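Local coordinates for protein Sex comb on midleg CG9495-PA (Drosophila melanogaster, PDB 1PK1) that probably takes part in Polycomb-group gene silencing, joining partner proteins through its sterile alpha motif (SAM) domain, at residues B[28-31]-B[32-35]; B[54-57]-B[58-61]. The protein carries 2 engineered substitutions. All coordinates share one frame; numbering follows the deposited sequence.

How the interactions relate
Interaction 1, at 28-35, and interaction 2, at 54-61, lie in one SAM domain and differ in chemistry as they differ in place. In the first, the chain leaves helix 19-29 and turns into a 3-10 segment, held by a carboxylate and backbone bonds; it is partly buried, and a chain of another protein lies within reach. The second opens and fills one short helix, is mostly at the surface, and relies on regular main-chain bonding with methionine and other long side chains. Their centres are about 18 Å apart and they do not touch, yet Leu33 of the first and Met58 of the second both pack against Ile72 of helix 66-79.

Interaction 1: B[28-31]-B[32-35]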
# COMPACT_ATOMS: atom_id res chain seq x y z
N SER B 28 -7.61 11.25 7.46
CA SER B 28 -7.63 12.64 6.98
C SER B 28 -6.59 12.86 5.88
O SER B 28 -6.65 13.84 5.14
CB SER B 28 -7.38 13.62 8.13
OG SER B 28 -6.03 13.59 8.55
N ASN B 29 -5.63 11.94 5.78
CA ASN B 29 -4.60 12.06 4.77
C ASN B 29 -4.83 11.15 3.56
O ASN B 29 -4.40 11.46 2.45
CB ASN B 29 -3.23 11.78 5.39
CG ASN B 29 -2.67 12.99 6.12
OD1 ASN B 29 -2.11 13.89 5.49
ND2 ASN B 29 -2.84 13.02 7.43
N ASP B 30 -5.53 10.04 3.78
CA ASP B 30 -5.83 9.11 2.70
C ASP B 30 -7.19 8.48 2.97
O ASP B 30 -7.30 7.47 3.66
CB ASP B 30 -4.76 8.01 2.64
CG ASP B 30 -4.81 7.21 1.36
OD1 ASP B 30 -5.90 7.14 0.74
OD2 ASP B 30 -3.78 6.62 0.99
N ASN B 31 -8.23 9.09 2.41
CA ASN B 31 -9.59 8.62 2.59
C ASN B 31 -9.85 7.16 2.17
O ASN B 31 -10.79 6.54 2.67
CB ASN B 31 -10.54 9.56 1.84
CG ASN B 31 -11.98 9.15 1.97
OD1 ASN B 31 -12.56 8.57 1.06
ND2 ASN B 31 -12.57 9.44 3.13
N SER B 32 -9.03 6.63 1.27
CA SER B 32 -9.21 5.26 0.80
C SER B 32 -8.85 4.20 1.84
O SER B 32 -9.15 3.02 1.68
CB SER B 32 -8.37 5.02 -0.46
OG SER B 32 -6.98 5.05 -0.17
N LEU B 33 -8.22 4.64 2.93
CA LEU B 33 -7.81 3.74 4.00
C LEU B 33 -8.81 3.71 5.16
O LEU B 33 -8.65 2.92 6.10
CB LEU B 33 -6.44 4.16 4.53
CG LEU B 33 -5.27 3.95 3.57
CD1 LEU B 33 -4.02 4.64 4.12
CD2 LEU B 33 -5.03 2.45 3.39
N ALA B 34 -9.84 4.56 5.11
CA ALA B 34 -10.83 4.62 6.18
C ALA B 34 -11.54 3.29 6.45
O ALA B 34 -11.97 3.03 7.58
CB ALA B 34 -11.85 5.71 5.88
N VAL B 35 -11.68 2.45 5.42
CA VAL B 35 -12.34 1.16 5.59
C VAL B 35 -11.58 0.29 6.60
O VAL B 35 -12.14 -0.63 7.21
CB VAL B 35 -12.46 0.40 4.23
CG1 VAL B 35 -11.07 0.11 3.66
CG2 VAL B 35 -13.23 -0.90 4.41
O HOH W 1 -12.36 3.88 2.84
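The carboxylate of Asp30 receives Ser32 and Leu33 on one and the same face. Ser32 OG comes from above the plane and donates to Asp30 OD1 at a short 2.5 Å, while Ser32 N reaches that oxygen on its anti side, 28° out of plane, at 3.2 Å. At the other oxygen, Leu33 CD1 rests over the face, 3.7 Å from Asp30 OD2. With CG turned away from its own nitrogen (chi1 -167°), Asp30 swings its carboxylate forward to the residues that follow, closing an Asx turn. The backbone continues the fold: Leu33 N binds Asp30 O at 3.1 Å, and Ala34 N binds Asn31 O at 3.3 Å, the spacing of a 3-10 turn. A water donates to Asn31 O and takes a weak bond from Val35 N. Replacing Asp30, an alanine here would probably leave both Ser32 donors without this acceptor and set the serine hydroxyl freer to turn. Outside the turn, Lys71 of helix 66-79 donates to Ser32 OG and touches Asp30, while a polar side chain of another protein makes a weak bond to Asp30 OD1. The hydroxyl thus links lysine to carboxylate, and the positive charge nearby is likely to keep Asp30 ionised.

Interaction 2: B[54-57]-B[58-61]; sequences NSER and MMKY. Engineered in segment 54-57: Arg57 (natural residue Met).
Met58 and Met59 lie close along the backbone of residues 54 and 55, and this side of the turn is the tight one. Met58 N donates to Asn54 O at 3.0 Å and Met59 N to Ser55 O at 2.9 Å, both nearly along the C=O axis. The aliphatic part of Met59 presses on the same carbonyl, with Met59 CG 3.2 Å from Ser55 O. Met58 runs out extended and then bends at its sulfur (chi3 -90°), which brings CE back to 3.7 Å from Asn54 O. Beyond the turn, this buried methionine packs on Leu53, Leu64, Ile72 and Cys73, while Met59 touches Leu66.

The other side is looser and more open to solvent. Glu56, bent at chi2, passes across Met59 so that Glu56 OE2 meets Met59 CE at 3.6 Å, a van der Waals touch. Arg57, an engineered residue where the natural sequence has methionine, runs alongside Tyr61, pointing the same way; Arg57 CD nears Tyr61 CE1 at 3.5 Å, and the guanidinium stands steeply to the ring, their planes 79° apart. Beneath these chains the bonding stays regular, as Lys60 N and Tyr61 N reach the carbonyls of Glu56 and Arg57.

Asn54 occupies the N-cap, its side-chain oxygen accepting from Arg57 N, although the modelled place of that oxygen is less sure. The whole is an N-capped short helix, 55-61, which in this all-helical SAM domain turns its methionine side to the long C-terminal helix 66-79.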
# COMPACT_ATOMS: atom_id res chain seq x y z
N ASN B 54 5.11 -2.07 10.35
CA ASN B 54 5.83 -2.30 9.10
C ASN B 54 4.92 -3.18 8.24
O ASN B 54 3.96 -3.76 8.74
CB ASN B 54 7.21 -2.95 9.33
CG ASN B 54 7.13 -4.28 10.03
OD1 ASN B 54 6.35 -5.15 9.65
ND2 ASN B 54 7.95 -4.45 11.06
N SER B 55 5.20 -3.26 6.94
CA SER B 55 4.36 -4.03 6.03
C SER B 55 4.22 -5.50 6.41
O SER B 55 3.12 -6.06 6.34
CB SER B 55 4.88 -3.90 4.59
OG SER B 55 6.19 -4.42 4.44
N GLU B 56 5.31 -6.13 6.83
CA GLU B 56 5.25 -7.54 7.21
C GLU B 56 4.26 -7.76 8.35
O GLU B 56 3.44 -8.68 8.30
CB GLU B 56 6.63 -8.04 7.63
CG GLU B 56 7.62 -8.12 6.48
CD GLU B 56 7.16 -9.04 5.37
OE1 GLU B 56 6.84 -10.21 5.67
OE2 GLU B 56 7.12 -8.60 4.21
N ARG B 57 4.34 -6.93 9.39
CA ARG B 57 3.45 -7.04 10.54
C ARG B 57 2.00 -6.75 10.12
O ARG B 57 1.07 -7.40 10.60
CB ARG B 57 3.84 -6.04 11.63
CG ARG B 57 5.28 -6.12 12.12
CD ARG B 57 5.48 -7.21 13.16
NE ARG B 57 6.43 -6.78 14.19
CZ ARG B 57 7.68 -6.39 13.96
NH1 ARG B 57 8.16 -6.38 12.72
NH2 ARG B 57 8.45 -6.00 14.96
N MET B 58 1.81 -5.76 9.26
CA MET B 58 0.46 -5.44 8.81
C MET B 58 -0.16 -6.57 8.00
O MET B 58 -1.34 -6.86 8.14
CB MET B 58 0.46 -4.15 7.98
CG MET B 58 0.60 -2.89 8.82
SD MET B 58 0.32 -1.37 7.87
CE MET B 58 1.95 -1.03 7.31
N MET B 59 0.63 -7.21 7.15
CA MET B 59 0.10 -8.28 6.33
C MET B 59 -0.09 -9.56 7.13
O MET B 59 -1.13 -10.20 7.04
CB MET B 59 1.03 -8.55 5.14
CG MET B 59 1.12 -7.40 4.16
SD MET B 59 2.02 -7.84 2.67
CE MET B 59 3.71 -7.92 3.31
N LYS B 60 0.91 -9.91 7.92
CA LYS B 60 0.86 -11.13 8.71
C LYS B 60 -0.07 -11.09 9.92
O LYS B 60 -0.79 -12.05 10.17
CB LYS B 60 2.27 -11.47 9.19
CG LYS B 60 2.39 -12.76 9.97
CD LYS B 60 2.33 -13.96 9.06
CE LYS B 60 2.79 -15.22 9.79
NZ LYS B 60 2.84 -16.35 8.84
N TYR B 61 -0.06 -9.98 10.65
CA TYR B 61 -0.87 -9.88 11.86
C TYR B 61 -2.19 -9.12 11.77
O TYR B 61 -3.13 -9.44 12.49
CB TYR B 61 -0.00 -9.30 12.98
CG TYR B 61 1.28 -10.06 13.20
CD1 TYR B 61 2.44 -9.41 13.61
CD2 TYR B 61 1.34 -11.45 12.98
CE1 TYR B 61 3.63 -10.11 13.81
CE2 TYR B 61 2.53 -12.15 13.18
CZ TYR B 61 3.67 -11.48 13.59
OH TYR B 61 4.84 -12.17 13.78